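Side-chain contacts in beta-d-glucoside glucohydrolase (Hypocrea jecorina, PDB 3ZZ1), which probably hydrolyses terminal, non-reducing beta-D-glucosyl residues with release of beta-D-glucose, a late step of cellulose degradation: residues Ala82-Asp86 / Val87-Arg91; Val515-Trp519 / Gly520-Pro524; Asn146-Ser150 / Val151-Ala155; Phe669-Arg673 / Arg674-Tyr678; Val480-Val483 / Gly484-Leu488. All coordinates share one frame; numbering follows the deposited sequence.

Contact 1. Residues Ala82-Asp86 / Val87-Arg91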
loop_
_atom_site.group_PDB
_atom_site.type_symbol
_atom_site.label_atom_id
_atom_site.label_comp_id
_atom_site.label_asym_id
_atom_site.label_seq_id
_atom_site.Cartn_x
_atom_site.Cartn_y
_atom_site.Cartn_z
ATOM N N ALA A 82 -6.370 1.995 -0.125
ATOM C CA ALA A 82 -6.709 1.387 -1.414
ATOM C C ALA A 82 -8.091 0.725 -1.397
ATOM O O ALA A 82 -8.783 0.704 -2.414
ATOM C CB ALA A 82 -5.653 0.390 -1.823
ATOM N N SER A 83 -8.489 0.198 -0.238
ATOM C CA SER A 83 -9.809 -0.428 -0.080
ATOM C C SER A 83 -10.973 0.558 -0.212
ATOM O O SER A 83 -12.118 0.148 -0.426
ATOM C CB SER A 83 -9.899 -1.188 1.249
ATOM O OG SER A 83 -9.059 -2.338 1.237
ATOM N N THR A 84 -10.680 1.851 -0.081
ATOM C CA THR A 84 -11.677 2.896 -0.325
ATOM C C THR A 84 -11.914 3.089 -1.822
ATOM O O THR A 84 -12.997 3.525 -2.232
ATOM C CB THR A 84 -11.274 4.266 0.284
ATOM O OG1 THR A 84 -10.166 4.812 -0.439
ATOM C CG2 THR A 84 -10.917 4.141 1.761
ATOM N N TRP A 85 -10.900 2.765 -2.629
ATOM C CA TRP A 85 -10.916 3.023 -4.075
ATOM C C TRP A 85 -11.221 4.505 -4.347
ATOM O O TRP A 85 -11.833 4.857 -5.356
ATOM C CB TRP A 85 -11.929 2.111 -4.792
ATOM C CG TRP A 85 -11.608 0.633 -4.730
ATOM C CD1 TRP A 85 -11.672 -0.179 -3.632
ATOM C CD2 TRP A 85 -11.182 -0.199 -5.821
ATOM N NE1 TRP A 85 -11.305 -1.463 -3.970
ATOM C CE2 TRP A 85 -11.000 -1.503 -5.307
ATOM C CE3 TRP A 85 -10.936 0.033 -7.183
ATOM C CZ2 TRP A 85 -10.580 -2.578 -6.109
ATOM C CZ3 TRP A 85 -10.516 -1.039 -7.983
ATOM C CH2 TRP A 85 -10.345 -2.328 -7.439
ATOM N N ASP A 86 -10.785 5.357 -3.425
ATOM C CA ASP A 86 -11.088 6.776 -3.456
ATOM C C ASP A 86 -9.797 7.586 -3.592
ATOM O O ASP A 86 -9.086 7.809 -2.606
ATOM C CB ASP A 86 -11.848 7.166 -2.182
ATOM C CG ASP A 86 -12.497 8.534 -2.278
ATOM O OD1 ASP A 86 -11.896 9.454 -2.868
ATOM O OD2 ASP A 86 -13.613 8.692 -1.745
ATOM N N VAL A 87 -9.501 8.019 -4.821
ATOM C CA VAL A 87 -8.279 8.790 -5.108
ATOM C C VAL A 87 -8.166 10.056 -4.256
ATOM O O VAL A 87 -7.060 10.465 -3.881
ATOM C CB VAL A 87 -8.130 9.144 -6.620
ATOM C CG1 VAL A 87 -7.953 7.871 -7.452
ATOM C CG2 VAL A 87 -9.311 9.973 -7.131
ATOM N N ASN A 88 -9.311 10.655 -3.936
ATOM C CA ASN A 88 -9.350 11.864 -3.119
ATOM C C ASN A 88 -8.904 11.611 -1.684
ATOM O O ASN A 88 -8.069 12.348 -1.154
ATOM C CB ASN A 88 -10.740 12.502 -3.161
ATOM C CG ASN A 88 -11.152 12.915 -4.567
ATOM O OD1 ASN A 88 -10.589 13.851 -5.149
ATOM N ND2 ASN A 88 -12.135 12.213 -5.123
ATOM N N LEU A 89 -9.438 10.554 -1.069
ATOM C CA LEU A 89 -9.022 10.168 0.281
ATOM C C LEU A 89 -7.557 9.746 0.309
ATOM O O LEU A 89 -6.837 10.040 1.264
ATOM C CB LEU A 89 -9.910 9.049 0.843
ATOM C CG LEU A 89 -11.346 9.409 1.243
ATOM C CD1 LEU A 89 -12.064 8.196 1.806
ATOM C CD2 LEU A 89 -11.391 10.567 2.239
ATOM N N ILE A 90 -7.124 9.067 -0.749
ATOM C CA ILE A 90 -5.745 8.607 -0.870
ATOM C C ILE A 90 -4.766 9.777 -0.964
ATOM O O ILE A 90 -3.748 9.780 -0.272
ATOM C CB ILE A 90 -5.573 7.614 -2.046
ATOM C CG1 ILE A 90 -6.339 6.321 -1.747
ATOM C CG2 ILE A 90 -4.085 7.307 -2.300
ATOM C CD1 ILE A 90 -6.698 5.493 -2.974
ATOM N N ARG A 91 -5.083 10.776 -1.793
ATOM C CA ARG A 91 -4.238 11.975 -1.894
ATOM C C ARG A 91 -4.201 12.742 -0.569
ATOM O O ARG A 91 -3.131 13.178 -0.124
ATOM C CB ARG A 91 -4.690 12.905 -3.023
ATOM C CG ARG A 91 -3.620 13.929 -3.404
ATOM C CD ARG A 91 -4.177 15.198 -4.030
ATOM N NE ARG A 91 -3.097 16.172 -4.233
ATOM C CZ ARG A 91 -2.768 17.144 -3.378
ATOM N NH1 ARG A 91 -3.442 17.315 -2.243
ATOM N NH2 ARG A 91 -1.761 17.956 -3.666
HETATM O O HOH W 1 -11.383 7.230 -6.931
#
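D86 OD1 accepts from two backbone N-H groups at the start of helix 87-103: L89 N at 3.2 Å, in a nearly straight bond, and N88 N at 3.0 Å, a weak one at 124°. L89 N comes from above the carboxylate plane. This is an N-cap, and an aspartate suits it because its short side chain can fold back onto amides that have no helical carbonyl to bind; the helix dipole would probably steady its negative charge. Having CG trans to the backbone N (chi1 -166°) swings the carboxylate over the first turn, where D86 CG lies 3.8 Å from L89 CG. The regular helical bonding begins with I90 N to D86 O at 3.0 Å. With an alanine here the N-H groups of N88 and L89 would probably lose their acceptor, and the first turn is likely to fray. Behind the cap, T84 OG1 accepts from D86 N at 3.1 Å, an ST turn, and its hydroxyl also donates to A81 O; a water joins W85 O to V87 N. The turn thus links helix 78-83 to helix 87-103, with L89 packed on helix 320-329, V87 and I90 on helix 134-150, and the W85 ring edge-to-face with F654 of strand 650-659.

Contact 2. Residues Val515-Trp519 / Gly520-Pro524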
loop_
_atom_site.group_PDB
_atom_site.type_symbol
_atom_site.label_atom_id
_atom_site.label_comp_id
_atom_site.label_asym_id
_atom_site.label_seq_id
_atom_site.Cartn_x
_atom_site.Cartn_y
_atom_site.Cartn_z
ATOM N N VAL A 515 -19.113 1.785 13.707
ATOM C CA VAL A 515 -20.443 2.255 14.087
ATOM C C VAL A 515 -21.123 3.018 12.941
ATOM O O VAL A 515 -22.306 2.802 12.677
ATOM C CB VAL A 515 -20.394 3.103 15.385
ATOM C CG1 VAL A 515 -21.727 3.798 15.638
ATOM C CG2 VAL A 515 -20.032 2.225 16.572
ATOM N N ASP A 516 -20.368 3.889 12.259
ATOM C CA ASP A 516 -20.872 4.622 11.082
ATOM C C ASP A 516 -21.530 3.652 10.102
ATOM O O ASP A 516 -22.604 3.930 9.557
ATOM C CB ASP A 516 -19.746 5.378 10.351
ATOM C CG ASP A 516 -19.120 6.500 11.185
ATOM O OD1 ASP A 516 -19.694 6.931 12.204
ATOM O OD2 ASP A 516 -18.027 6.963 10.807
ATOM N N VAL A 517 -20.879 2.507 9.901
ATOM C CA VAL A 517 -21.356 1.486 8.975
ATOM C C VAL A 517 -22.433 0.591 9.601
ATOM O O VAL A 517 -23.490 0.395 9.002
ATOM C CB VAL A 517 -20.175 0.660 8.391
ATOM C CG1 VAL A 517 -20.660 -0.621 7.740
ATOM C CG2 VAL A 517 -19.394 1.499 7.389
ATOM N N LEU A 518 -22.167 0.071 10.802
ATOM C CA LEU A 518 -23.087 -0.852 11.482
ATOM C C LEU A 518 -24.490 -0.277 11.676
ATOM O O LEU A 518 -25.475 -0.985 11.489
ATOM C CB LEU A 518 -22.529 -1.321 12.833
ATOM C CG LEU A 518 -21.379 -2.337 12.912
ATOM C CD1 LEU A 518 -21.090 -2.657 14.371
ATOM C CD2 LEU A 518 -21.654 -3.623 12.135
ATOM N N TRP A 519 -24.568 0.999 12.051
ATOM C CA TRP A 519 -25.854 1.671 12.252
ATOM C C TRP A 519 -26.380 2.374 10.997
ATOM O O TRP A 519 -27.467 2.951 11.006
ATOM C CB TRP A 519 -25.804 2.615 13.460
ATOM C CG TRP A 519 -26.284 1.951 14.732
ATOM C CD1 TRP A 519 -27.563 1.956 15.232
ATOM C CD2 TRP A 519 -25.503 1.167 15.643
ATOM N NE1 TRP A 519 -27.620 1.231 16.404
ATOM C CE2 TRP A 519 -26.371 0.737 16.680
ATOM C CE3 TRP A 519 -24.156 0.786 15.690
ATOM C CZ2 TRP A 519 -25.932 -0.053 17.748
ATOM C CZ3 TRP A 519 -23.720 0.003 16.758
ATOM C CH2 TRP A 519 -24.609 -0.407 17.770
ATOM N N GLY A 520 -25.602 2.311 9.920
ATOM C CA GLY A 520 -26.018 2.839 8.627
ATOM C C GLY A 520 -26.057 4.349 8.493
ATOM O O GLY A 520 -26.798 4.872 7.667
ATOM N N ASP A 521 -25.265 5.049 9.303
ATOM C CA ASP A 521 -25.047 6.486 9.122
ATOM C C ASP A 521 -24.438 6.716 7.737
ATOM O O ASP A 521 -24.767 7.683 7.057
ATOM C CB ASP A 521 -24.119 7.043 10.204
ATOM C CG ASP A 521 -24.777 7.108 11.577
ATOM O OD1 ASP A 521 -25.950 6.702 11.718
ATOM O OD2 ASP A 521 -24.113 7.570 12.525
ATOM N N VAL A 522 -23.544 5.818 7.334
ATOM C CA VAL A 522 -23.110 5.724 5.944
ATOM C C VAL A 522 -23.288 4.279 5.474
ATOM O O VAL A 522 -23.259 3.344 6.282
ATOM C CB VAL A 522 -21.634 6.173 5.742
ATOM C CG1 VAL A 522 -21.393 7.553 6.349
ATOM C CG2 VAL A 522 -20.666 5.150 6.327
ATOM N N SER A 523 -23.500 4.098 4.178
ATOM C CA SER A 523 -23.472 2.768 3.595
ATOM C C SER A 523 -22.016 2.356 3.396
ATOM O O SER A 523 -21.186 3.194 3.017
ATOM C CB SER A 523 -24.213 2.737 2.260
ATOM O OG SER A 523 -24.087 1.464 1.644
ATOM N N PRO A 524 -21.696 1.070 3.656
ATOM C CA PRO A 524 -20.367 0.571 3.332
ATOM C C PRO A 524 -20.129 0.702 1.832
ATOM O O PRO A 524 -21.065 0.541 1.044
ATOM C CB PRO A 524 -20.426 -0.905 3.750
ATOM C CG PRO A 524 -21.893 -1.240 3.793
ATOM C CD PRO A 524 -22.541 0.024 4.258
HETATM O O HOH W 2 -21.886 8.539 12.041
#
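D516 O accepts from V522 N at 3.1 Å, in an almost straight bond of 172° at the donor hydrogen, with the donor above the carbonyl plane. It holds the chain just beyond the Schellman motif that ends helix 510-518, to which the bond from G520 N to V517 O at 3.0 Å belongs. G520, the first residue to leave helical angles, has positive phi (72°); a side chain there would run into W519 O, which is why a glycine suits the place. The chain then turns back along the last turn of the helix, and apolar groups fill the angle between them. V517 splits its two methyls: CG1 packs on the ring of P524, 4.0 Å from its CB, and CG2 meets V522 CG2 at 4.0 Å, those two side chains crossing at about a right angle. A branched valine and a rigid proline suit the buried places of V517 and P524, where Y579 also lies against P524 and its hydroxyl donates to V517 O. Each acid has its own arginine: D516 forms a salt bridge with R324, and D521 with R402 of helix 395-404. Between the two carboxylates, whose D516 OD1 and D521 OD2 are 4.5 Å apart, one water donates to both oxygens, 2.7 Å from D516 OD1.

Contact 3. Residues Asn146-Ser150 / Val151-Ala155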
loop_
_atom_site.group_PDB
_atom_site.type_symbol
_atom_site.label_atom_id
_atom_site.label_comp_id
_atom_site.label_asym_id
_atom_site.label_seq_id
_atom_site.Cartn_x
_atom_site.Cartn_y
_atom_site.Cartn_z
ATOM N N ASN A 146 2.050 12.685 -4.693
ATOM C CA ASN A 146 1.570 14.043 -4.966
ATOM C C ASN A 146 1.177 14.730 -3.653
ATOM O O ASN A 146 1.601 15.853 -3.381
ATOM C CB ASN A 146 0.386 14.025 -5.942
ATOM C CG ASN A 146 -0.107 15.428 -6.300
ATOM O OD1 ASN A 146 -1.151 15.879 -5.816
ATOM N ND2 ASN A 146 0.647 16.124 -7.154
ATOM N N GLY A 147 0.400 14.025 -2.835
ATOM C CA GLY A 147 -0.039 14.528 -1.538
ATOM C C GLY A 147 1.105 14.875 -0.600
ATOM O O GLY A 147 1.191 16.009 -0.121
ATOM N N ILE A 148 1.979 13.902 -0.339
ATOM C CA ILE A 148 3.133 14.101 0.543
ATOM C C ILE A 148 3.997 15.263 0.054
ATOM O O ILE A 148 4.291 16.189 0.817
ATOM C CB ILE A 148 4.011 12.822 0.674
ATOM C CG1 ILE A 148 3.233 11.682 1.335
ATOM C CG2 ILE A 148 5.293 13.110 1.477
ATOM C CD1 ILE A 148 3.836 10.297 1.075
ATOM N N GLN A 149 4.385 15.221 -1.219
ATOM C CA GLN A 149 5.371 16.175 -1.748
ATOM C C GLN A 149 4.824 17.579 -2.015
ATOM O O GLN A 149 5.594 18.532 -2.123
ATOM C CB GLN A 149 6.101 15.592 -2.967
ATOM C CG GLN A 149 6.829 14.277 -2.649
ATOM C CD GLN A 149 7.842 13.850 -3.706
ATOM O OE1 GLN A 149 7.814 14.312 -4.849
ATOM N NE2 GLN A 149 8.739 12.951 -3.323
ATOM N N SER A 150 3.503 17.719 -2.080
ATOM C CA SER A 150 2.881 19.043 -2.218
ATOM C C SER A 150 3.141 19.901 -0.977
ATOM O O SER A 150 3.077 21.130 -1.037
ATOM C CB SER A 150 1.374 18.916 -2.425
ATOM O OG SER A 150 0.737 18.562 -1.209
ATOM N N VAL A 151 3.423 19.227 0.139
ATOM C CA VAL A 151 3.683 19.859 1.430
ATOM C C VAL A 151 5.150 20.281 1.540
ATOM O O VAL A 151 5.501 21.131 2.358
ATOM C CB VAL A 151 3.308 18.898 2.597
ATOM C CG1 VAL A 151 3.695 19.488 3.957
ATOM C CG2 VAL A 151 1.823 18.577 2.555
ATOM N N GLY A 152 5.999 19.690 0.707
ATOM C CA GLY A 152 7.419 20.025 0.694
ATOM C C GLY A 152 8.233 19.006 1.463
ATOM O O GLY A 152 9.251 19.337 2.081
ATOM N N VAL A 153 7.769 17.760 1.416
ATOM C CA VAL A 153 8.416 16.638 2.082
ATOM C C VAL A 153 8.850 15.648 1.014
ATOM O O VAL A 153 8.163 15.491 0.004
ATOM C CB VAL A 153 7.438 15.948 3.080
ATOM C CG1 VAL A 153 8.061 14.695 3.711
ATOM C CG2 VAL A 153 6.999 16.928 4.156
ATOM N N GLN A 154 9.987 14.988 1.231
ATOM C CA GLN A 154 10.456 13.944 0.318
ATOM C C GLN A 154 9.781 12.606 0.620
ATOM O O GLN A 154 9.778 12.146 1.765
ATOM C CB GLN A 154 11.978 13.777 0.403
ATOM C CG GLN A 154 12.793 14.992 -0.007
ATOM C CD GLN A 154 14.270 14.669 -0.148
ATOM O OE1 GLN A 154 14.634 13.583 -0.594
ATOM N NE2 GLN A 154 15.128 15.610 0.227
ATOM N N ALA A 155 9.213 11.984 -0.412
ATOM C CA ALA A 155 8.650 10.639 -0.297
ATOM C C ALA A 155 9.652 9.602 -0.785
ATOM O O ALA A 155 10.538 9.914 -1.591
ATOM C CB ALA A 155 7.345 10.532 -1.080
#
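I148 and V153 cross at a slant, I148 CG2 lying 3.9 Å from V153 CG1, while the other branch of I148 reaches forward to put CD1 4.1 Å from A155 CB. Branched side chains suit this buried angle, which I109 and V101 help to line. Q149 runs beside them with its chain extended beyond CG (chi2 -165°), so that its methylenes lie along the returning backbone: Q149 CG is 3.2 Å from V153 O, and Q149 CA makes a CA-H...O contact with the same oxygen at 3.4 Å. Cutting Q149 back to an alanine removes the CG methylene beside V153 O and A155 CB and is likely to open a gap there. Past the last helical turn, V151 N bonds I148 O at 3.2 Å and G152 N bonds Q149 O. G152 has positive phi (100°), and a side chain would jam against the preceding carbonyl. S150 OG turns back to donate to G147 O at 2.8 Å. The turn is an alpha-to-beta connection, leading helix 134-150 into strand 154-160, whose neighbours 108-109 and 199-202 run parallel to it, as in a TIM barrel.

Contact 4. Residues Phe669-Arg673 / Arg674-Tyr678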
loop_
_atom_site.group_PDB
_atom_site.type_symbol
_atom_site.label_atom_id
_atom_site.label_comp_id
_atom_site.label_asym_id
_atom_site.label_seq_id
_atom_site.Cartn_x
_atom_site.Cartn_y
_atom_site.Cartn_z
ATOM N N PHE A 669 -13.359 6.820 -17.042
ATOM C CA PHE A 669 -12.070 6.149 -16.964
ATOM C C PHE A 669 -11.154 6.652 -18.069
ATOM O O PHE A 669 -11.384 6.387 -19.249
ATOM C CB PHE A 669 -12.227 4.625 -17.057
ATOM C CG PHE A 669 -13.326 4.070 -16.191
ATOM C CD1 PHE A 669 -13.157 3.952 -14.813
ATOM C CD2 PHE A 669 -14.534 3.669 -16.755
ATOM C CE1 PHE A 669 -14.179 3.436 -14.013
ATOM C CE2 PHE A 669 -15.562 3.159 -15.964
ATOM C CZ PHE A 669 -15.382 3.040 -14.591
ATOM N N ASN A 670 -10.124 7.392 -17.676
ATOM C CA ASN A 670 -9.114 7.866 -18.613
ATOM C C ASN A 670 -8.027 6.823 -18.818
ATOM O O ASN A 670 -7.415 6.343 -17.853
ATOM C CB ASN A 670 -8.518 9.196 -18.143
ATOM C CG ASN A 670 -9.541 10.319 -18.147
ATOM O OD1 ASN A 670 -10.369 10.407 -19.051
ATOM N ND2 ASN A 670 -9.494 11.176 -17.129
ATOM N N ILE A 671 -7.799 6.475 -20.082
ATOM C CA ILE A 671 -6.869 5.411 -20.433
ATOM C C ILE A 671 -5.567 5.966 -21.001
ATOM O O ILE A 671 -5.558 6.594 -22.063
ATOM C CB ILE A 671 -7.515 4.403 -21.410
ATOM C CG1 ILE A 671 -8.733 3.743 -20.750
ATOM C CG2 ILE A 671 -6.495 3.360 -21.865
ATOM C CD1 ILE A 671 -9.484 2.792 -21.648
ATOM N N ARG A 672 -4.476 5.739 -20.271
ATOM C CA ARG A 672 -3.143 6.147 -20.696
ATOM C C ARG A 672 -2.625 5.138 -21.708
ATOM O O ARG A 672 -3.112 4.000 -21.763
ATOM C CB ARG A 672 -2.189 6.220 -19.499
ATOM C CG ARG A 672 -2.680 7.106 -18.345
ATOM C CD ARG A 672 -1.908 6.847 -17.055
ATOM N NE ARG A 672 -1.998 5.452 -16.625
ATOM C CZ ARG A 672 -1.589 4.982 -15.446
ATOM N NH1 ARG A 672 -1.053 5.787 -14.543
ATOM N NH2 ARG A 672 -1.718 3.690 -15.169
ATOM N N ARG A 673 -1.632 5.539 -22.499
ATOM C CA ARG A 673 -1.050 4.627 -23.473
ATOM C C ARG A 673 -0.571 3.316 -22.834
ATOM O O ARG A 673 -0.789 2.234 -23.394
ATOM C CB ARG A 673 0.090 5.274 -24.258
ATOM C CG ARG A 673 0.616 4.340 -25.335
ATOM C CD ARG A 673 1.774 4.900 -26.127
ATOM N NE ARG A 673 2.152 3.946 -27.172
ATOM C CZ ARG A 673 1.515 3.818 -28.332
ATOM N NH1 ARG A 673 0.474 4.592 -28.614
ATOM N NH2 ARG A 673 1.921 2.918 -29.210
ATOM N N ARG A 674 0.068 3.419 -21.668
ATOM C CA ARG A 674 0.587 2.239 -20.962
ATOM C C ARG A 674 -0.520 1.270 -20.514
ATOM O O ARG A 674 -0.274 0.071 -20.359
ATOM C CB ARG A 674 1.482 2.650 -19.783
ATOM C CG ARG A 674 0.749 3.262 -18.592
ATOM C CD ARG A 674 1.706 4.001 -17.665
ATOM N NE ARG A 674 2.607 3.101 -16.945
ATOM C CZ ARG A 674 2.465 2.733 -15.672
ATOM N NH1 ARG A 674 1.444 3.176 -14.936
ATOM N NH2 ARG A 674 3.356 1.914 -15.127
ATOM N N ASP A 675 -1.733 1.788 -20.328
ATOM C CA ASP A 675 -2.883 0.962 -19.939
ATOM C C ASP A 675 -3.336 0.015 -21.051
ATOM O O ASP A 675 -4.110 -0.907 -20.802
ATOM C CB ASP A 675 -4.053 1.837 -19.465
ATOM C CG ASP A 675 -3.706 2.668 -18.233
ATOM O OD1 ASP A 675 -2.958 2.177 -17.354
ATOM O OD2 ASP A 675 -4.187 3.817 -18.147
ATOM N N LEU A 676 -2.847 0.248 -22.269
ATOM C CA LEU A 676 -3.102 -0.638 -23.411
ATOM C C LEU A 676 -1.823 -1.337 -23.896
ATOM O O LEU A 676 -1.809 -1.954 -24.967
ATOM C CB LEU A 676 -3.742 0.145 -24.570
ATOM C CG LEU A 676 -5.066 0.882 -24.317
ATOM C CD1 LEU A 676 -5.464 1.703 -25.534
ATOM C CD2 LEU A 676 -6.179 -0.090 -23.951
ATOM N N SER A 677 -0.760 -1.241 -23.100
ATOM C CA SER A 677 0.557 -1.762 -23.481
ATOM C C SER A 677 0.985 -3.005 -22.701
ATOM O O SER A 677 0.525 -3.246 -21.585
ATOM C CB SER A 677 1.626 -0.673 -23.315
ATOM O OG SER A 677 1.312 0.479 -24.077
ATOM N N TYR A 678 1.870 -3.790 -23.312
ATOM C CA TYR A 678 2.580 -4.867 -22.635
ATOM C C TYR A 678 4.076 -4.592 -22.813
ATOM O O TYR A 678 4.473 -3.860 -23.721
ATOM C CB TYR A 678 2.194 -6.235 -23.220
ATOM C CG TYR A 678 2.647 -6.426 -24.652
ATOM C CD1 TYR A 678 1.854 -6.003 -25.713
ATOM C CD2 TYR A 678 3.883 -7.010 -24.941
ATOM C CE1 TYR A 678 2.270 -6.153 -27.024
ATOM C CE2 TYR A 678 4.312 -7.170 -26.251
ATOM C CZ TYR A 678 3.501 -6.740 -27.287
ATOM O OH TYR A 678 3.912 -6.893 -28.585
HETATM O O HOH W 3 -5.464 5.247 -16.300
HETATM O O HOH W 4 3.180 1.770 -25.965
#
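At the end of strand 664-672, in the fibronectin type III-like domain, the chain enters a short 3-10 turn, and an arginine-aspartate pair ties the two together. R672 grips D675 side-on: NH2 gives a straight bond to the syn lone pair of OD1 at 2.9 Å, in the guanidinium plane, and NE reaches OD2 at 3.1 Å. The arginine chain bends at chi3 (-58°), which turns its guanidinium toward D675; the two planes are 33° apart. OD2 also accepts from R672 N at 2.9 Å, and a water links it to N670 O, so aspartate serves both as counter-ion and as backbone acceptor. R674 lies alongside R672, its CD over one guanidinium face; the two like charges share D191 of helix 178-194, which forms salt bridges with both, and R674 makes a cation-pi contact with W187. On the apolar side, I671 CG2 packs 3.7 Å from D675 CB and 3.8 Å from L676 CG. R673 O takes L676 N and S677 OG from opposite faces of its plane, the hydroxyl at 2.8 Å. The whole is a side-on, two-nitrogen arginine-carboxylate salt bridge joining a strand end to a 3-10 turn, where the fibronectin type III-like domain meets the TIM-barrel family region.

Contact 5. Residues Val480-Val483 / Gly484-Leu488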
loop_
_atom_site.group_PDB
_atom_site.type_symbol
_atom_site.label_atom_id
_atom_site.label_comp_id
_atom_site.label_asym_id
_atom_site.label_seq_id
_atom_site.Cartn_x
_atom_site.Cartn_y
_atom_site.Cartn_z
ATOM N N VAL A 480 -14.341 -8.631 11.122
ATOM C CA VAL A 480 -12.970 -9.082 10.936
ATOM C C VAL A 480 -12.034 -7.891 10.752
ATOM O O VAL A 480 -12.268 -7.039 9.892
ATOM C CB VAL A 480 -12.849 -9.995 9.696
ATOM C CG1 VAL A 480 -11.437 -10.556 9.575
ATOM C CG2 VAL A 480 -13.878 -11.122 9.749
ATOM N N HIS A 481 -10.982 -7.840 11.562
ATOM C CA HIS A 481 -9.891 -6.894 11.351
ATOM C C HIS A 481 -8.639 -7.679 10.987
ATOM O O HIS A 481 -8.170 -8.504 11.765
ATOM C CB HIS A 481 -9.659 -6.021 12.590
ATOM C CG HIS A 481 -10.772 -5.054 12.865
ATOM N ND1 HIS A 481 -11.791 -5.325 13.754
ATOM C CD2 HIS A 481 -11.030 -3.823 12.363
ATOM C CE1 HIS A 481 -12.626 -4.302 13.790
ATOM N NE2 HIS A 481 -12.188 -3.376 12.955
ATOM N N SER A 482 -8.099 -7.426 9.799
ATOM C CA SER A 482 -7.073 -8.305 9.250
ATOM C C SER A 482 -6.103 -7.643 8.277
ATOM O O SER A 482 -6.488 -6.789 7.473
ATOM C CB SER A 482 -7.734 -9.502 8.562
ATOM O OG SER A 482 -6.760 -10.452 8.170
ATOM N N VAL A 483 -4.848 -8.081 8.362
ATOM C CA VAL A 483 -3.766 -7.691 7.461
ATOM C C VAL A 483 -3.910 -8.262 6.049
ATOM O O VAL A 483 -3.163 -7.884 5.147
ATOM C CB VAL A 483 -2.398 -8.157 8.010
ATOM C CG1 VAL A 483 -1.998 -7.336 9.224
ATOM C CG2 VAL A 483 -2.435 -9.649 8.341
ATOM N N GLY A 484 -4.851 -9.184 5.864
ATOM C CA GLY A 484 -5.043 -9.840 4.571
ATOM C C GLY A 484 -6.102 -10.923 4.595
ATOM O O GLY A 484 -6.766 -11.134 5.617
ATOM N N ALA A 485 -6.246 -11.611 3.462
ATOM C CA ALA A 485 -7.255 -12.652 3.282
ATOM C C ALA A 485 -7.239 -13.717 4.372
ATOM O O ALA A 485 -6.181 -14.163 4.810
ATOM C CB ALA A 485 -7.113 -13.301 1.918
ATOM N N ILE A 486 -8.438 -14.089 4.803
ATOM C CA ILE A 486 -8.669 -15.185 5.728
ATOM C C ILE A 486 -9.668 -16.091 5.031
ATOM O O ILE A 486 -10.587 -15.600 4.378
ATOM C CB ILE A 486 -9.286 -14.667 7.052
ATOM C CG1 ILE A 486 -8.246 -13.915 7.879
ATOM C CG2 ILE A 486 -9.934 -15.797 7.872
ATOM C CD1 ILE A 486 -8.861 -13.012 8.941
ATOM N N ILE A 487 -9.489 -17.406 5.146
ATOM C CA ILE A 487 -10.484 -18.341 4.625
ATOM C C ILE A 487 -11.708 -18.302 5.551
ATOM O O ILE A 487 -11.608 -18.580 6.751
ATOM C CB ILE A 487 -9.918 -19.782 4.488
ATOM C CG1 ILE A 487 -8.638 -19.793 3.634
ATOM C CG2 ILE A 487 -10.976 -20.732 3.930
ATOM C CD1 ILE A 487 -8.843 -19.550 2.142
ATOM N N LEU A 488 -12.853 -17.926 4.990
ATOM C CA LEU A 488 -14.046 -17.667 5.794
ATOM C C LEU A 488 -15.085 -18.786 5.702
ATOM O O LEU A 488 -16.198 -18.659 6.222
ATOM C CB LEU A 488 -14.667 -16.322 5.399
ATOM C CG LEU A 488 -13.816 -15.064 5.596
ATOM C CD1 LEU A 488 -14.382 -13.920 4.777
ATOM C CD2 LEU A 488 -13.689 -14.678 7.075
#
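S482 OG donates to G484 O at 2.6 Å, in the carbonyl plane and on a lone pair, and this short bond is the tight end of the contact. The hydroxyl is placed there by its torsion, with OG trans to the backbone N (chi1 -173°), facing the chain as it doubles back just past the end of strand 476-482. Serine suits the site because it is small and carries a donor for a carbonyl in a buried bend. G484 is nearly fully extended (phi 176°), and a side chain on it would clash with V483 O, which explains a glycine. Close by, the end of I486 fits against the strand: its CD1 lies 3.4 Å from S482 OG and 3.6 Å from V480 CG1, and the side chains of V480 and I486 lie alongside but run opposite ways. Further along, the packing slackens. L488, the N-cap residue of helix 489-492, only approaches V480, with CD2 4.5 Å from V480 CG2. W502 of strand 497-502 packs against V480, S482, I486 and L488 together, while A437 of strand 430-437 touches S482 and I486. The single hydrogen bond across the two segments, beside aliphatic packing, implies that the buried carbonyl of G484 is satisfied by a side chain, while apolar contacts join the rest of the loop to the parallel strands.

In the fold
Each contact closes a local turn, and the five follow one another in series along the chain, so none nests in or crosses another. Contact 1 joins helices 78-83 and 87-103, and contact 3 leads helix 134-150 into strand 154-160; both belong to the N-terminal TIM-barrel family region and touch, R91 NE lying 2.5 Å from N146 OD1 in a probable hydrogen bond. In the C-terminal family region, contact 5 carries strand 476-482 towards helix 489-492, and contact 2 ends helix 510-518, their centres about 20 Å apart. Contact 4 comes last, at the end of strand 664-672 in the fibronectin type III-like domain, its centre also about 20 Å from that of contact 1.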